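Local coordinates for protein apoptosis regulator Bcl-2 homolog (Canarypox virus, PDB 5WOS) that inhibits apoptosis of the infected host cell, interacting with the proapoptotic factors BAK1 and BAX and with other BH3-containing proteins such as BIM, at residues Y26-E29 and N35-F38. Numbering follows the deposited sequence.
Sequences YFIE and NRNF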
ATOM      1  N   TYR A  26      -4.234  -6.291   6.109  1.00 37.06           N
ATOM      2  CA  TYR A  26      -3.310  -5.382   6.777  1.00 33.94           C
ATOM      3  C   TYR A  26      -4.006  -4.079   7.153  1.00 33.38           C
ATOM      4  O   TYR A  26      -3.803  -3.555   8.255  1.00 36.37           O
ATOM      5  CB  TYR A  26      -2.091  -5.106   5.901  1.00 36.57           C
ATOM      6  CG  TYR A  26      -1.105  -4.173   6.568  1.00 32.13           C
ATOM      7  CD1 TYR A  26      -0.899  -2.888   6.089  1.00 29.92           C
ATOM      8  CD2 TYR A  26      -0.405  -4.571   7.696  1.00 32.45           C
ATOM      9  CE1 TYR A  26      -0.012  -2.033   6.707  1.00 32.47           C
ATOM     10  CE2 TYR A  26       0.486  -3.727   8.315  1.00 34.78           C
ATOM     11  CZ  TYR A  26       0.677  -2.458   7.819  1.00 35.63           C
ATOM     12  OH  TYR A  26       1.565  -1.610   8.440  1.00 38.19           O
ATOM     13  N   PHE A  27      -4.828  -3.536   6.254  1.00 34.05           N
ATOM     14  CA  PHE A  27      -5.591  -2.341   6.595  1.00 36.38           C
ATOM     15  C   PHE A  27      -6.478  -2.606   7.803  1.00 39.61           C
ATOM     16  O   PHE A  27      -6.492  -1.826   8.763  1.00 39.72           O
ATOM     17  CB  PHE A  27      -6.427  -1.883   5.396  1.00 34.14           C
ATOM     18  CG  PHE A  27      -5.624  -1.261   4.283  1.00 33.06           C
ATOM     19  CD1 PHE A  27      -4.237  -1.311   4.278  1.00 37.30           C
ATOM     20  CD2 PHE A  27      -6.262  -0.613   3.240  1.00 37.34           C
ATOM     21  CE1 PHE A  27      -3.511  -0.734   3.251  1.00 40.15           C
ATOM     22  CE2 PHE A  27      -5.542  -0.037   2.217  1.00 35.58           C
ATOM     23  CZ  PHE A  27      -4.165  -0.097   2.223  1.00 37.99           C
ATOM     24  N   ILE A  28      -7.215  -3.719   7.779  1.00 40.95           N
ATOM     25  CA  ILE A  28      -8.030  -4.107   8.929  1.00 37.98           C
ATOM     26  C   ILE A  28      -7.174  -4.157  10.189  1.00 43.11           C
ATOM     27  O   ILE A  28      -7.491  -3.528  11.206  1.00 43.76           O
ATOM     28  CB  ILE A  28      -8.717  -5.458   8.662  1.00 45.13           C
ATOM     29  CG1 ILE A  28      -9.776  -5.303   7.568  1.00 43.24           C
ATOM     30  CG2 ILE A  28      -9.354  -6.006   9.935  1.00 44.94           C
ATOM     31  CD1 ILE A  28     -10.283  -6.613   7.025  1.00 32.92           C
ATOM     32  N   GLU A  29      -6.073  -4.911  10.140  1.00 39.72           N
ATOM     33  CA  GLU A  29      -5.235  -5.049  11.325  1.00 39.42           C
ATOM     34  C   GLU A  29      -4.675  -3.703  11.767  1.00 42.17           C
ATOM     35  O   GLU A  29      -4.589  -3.426  12.968  1.00 44.15           O
ATOM     36  CB  GLU A  29      -4.101  -6.041  11.062  1.00 38.18           C
ATOM     37  CG  GLU A  29      -3.186  -6.242  12.277  1.00 42.85           C
ATOM     38  CD  GLU A  29      -2.349  -7.509  12.201  1.00 50.93           C
ATOM     39  OE1 GLU A  29      -2.608  -8.351  11.316  1.00 55.53           O
ATOM     40  OE2 GLU A  29      -1.431  -7.667  13.034  1.00 51.04           O
ATOM     41  N   ASN A  35      -5.413  -8.867  15.452  1.00 55.59           N
ATOM     42  CA  ASN A  35      -4.595  -9.781  14.670  1.00 49.80           C
ATOM     43  C   ASN A  35      -5.404 -10.395  13.533  1.00 49.74           C
ATOM     44  O   ASN A  35      -6.548 -10.819  13.718  1.00 48.95           O
ATOM     45  CB  ASN A  35      -4.038 -10.883  15.567  1.00 50.32           C
ATOM     46  CG  ASN A  35      -3.148 -11.850  14.817  1.00 55.72           C
ATOM     47  OD1 ASN A  35      -2.558 -11.501  13.793  1.00 59.56           O
ATOM     48  ND2 ASN A  35      -3.044 -13.074  15.322  1.00 78.29           N
ATOM     49  N   ARG A  36      -4.795 -10.443  12.347  1.00 47.29           N
ATOM     50  CA  ARG A  36      -5.436 -11.001  11.162  1.00 42.62           C
ATOM     51  C   ARG A  36      -4.615 -12.126  10.542  1.00 40.17           C
ATOM     52  O   ARG A  36      -4.883 -12.530   9.407  1.00 41.14           O
ATOM     53  CB  ARG A  36      -5.691  -9.900  10.133  1.00 47.55           C
ATOM     54  CG  ARG A  36      -6.586  -8.775  10.642  1.00 42.46           C
ATOM     55  CD  ARG A  36      -8.014  -9.238  10.885  1.00 42.84           C
ATOM     56  NE  ARG A  36      -8.641  -9.757   9.671  1.00 45.75           N
ATOM     57  CZ  ARG A  36      -9.950  -9.943   9.520  1.00 46.91           C
ATOM     58  NH1 ARG A  36     -10.788  -9.644  10.505  1.00 45.97           N
ATOM     59  NH2 ARG A  36     -10.425 -10.422   8.378  1.00 36.96           N
ATOM     60  N   ASN A  37      -3.628 -12.653  11.271  1.00 48.19           N
ATOM     61  CA  ASN A  37      -2.782 -13.714  10.732  1.00 48.88           C
ATOM     62  C   ASN A  37      -3.560 -14.979  10.402  1.00 34.95           C
ATOM     63  O   ASN A  37      -3.067 -15.809   9.631  1.00 41.29           O
ATOM     64  CB  ASN A  37      -1.670 -14.060  11.722  1.00 54.10           C
ATOM     65  CG  ASN A  37      -0.758 -12.894  12.000  1.00 52.96           C
ATOM     66  OD1 ASN A  37      -0.594 -12.003  11.167  1.00 56.71           O
ATOM     67  ND2 ASN A  37      -0.150 -12.892  13.179  1.00 65.47           N
ATOM     68  N   PHE A  38      -4.750 -15.158  10.974  1.00 32.34           N
ATOM     69  CA  PHE A  38      -5.532 -16.370  10.776  1.00 37.25           C
ATOM     70  C   PHE A  38      -6.772 -16.140   9.922  1.00 36.84           C
ATOM     71  O   PHE A  38      -7.645 -17.013   9.865  1.00 38.18           O
ATOM     72  CB  PHE A  38      -5.918 -16.955  12.134  1.00 40.96           C
ATOM     73  CG  PHE A  38      -4.758 -17.086  13.082  1.00 39.28           C
ATOM     74  CD1 PHE A  38      -3.679 -17.897  12.768  1.00 37.49           C
ATOM     75  CD2 PHE A  38      -4.745 -16.392  14.282  1.00 43.16           C
ATOM     76  CE1 PHE A  38      -2.611 -18.018  13.632  1.00 41.81           C
ATOM     77  CE2 PHE A  38      -3.678 -16.509  15.152  1.00 46.52           C
ATOM     78  CZ  PHE A  38      -2.610 -17.324  14.828  1.00 44.87           C
TER
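Glu29 and Arg36 run antiparallel, touching through their aliphatic parts, with their charged ends apart. Glu29 CB lies 3.7 Å from Arg36 CG, but Glu29 OE1 remains 6.4 Å from Arg36 NE, too far for a salt bridge. Instead the carboxylate accepts from the loop backbone: Arg36 N donates to Glu29 OE1 at 3.2 Å, reaching it from above the carboxylate plane with an N-H...O angle of 143°. With CG anti to the backbone N (chi1 -179°) and an extended chain beyond, Glu29 spans the gap to the loop, and the hydroxyl of Tyr46 on helix 43-69 is hydrogen-bonded to the same OE1. In this all-helical Bcl-2-family protein, the contact joins residues 35-38, in the loop between helix 14-32 and helix 43-69, to the C-terminal part of helix 14-32, at the surface. Asn35 OD1, whose modelled position is less certain, accepts from Asn37 N in an Asx turn around Arg36; it lies about 4.0 Å from Glu29 OE1, without bonding to it. Arg36 curls at chi2 and chi3, carrying its outer half obliquely across Ile28. Both Ile28 methyl carbons cover one guanidinium face: CG2 reaches from Arg36 CD (3.6 Å) on to Arg36 NE (3.8 Å), and CD1 lies 4.0 Å above the plane near the rim. A hydrogen bond from Arg36 NE to Asn25 OD1, also on helix 14-32, helps to fix that group over the isoleucine.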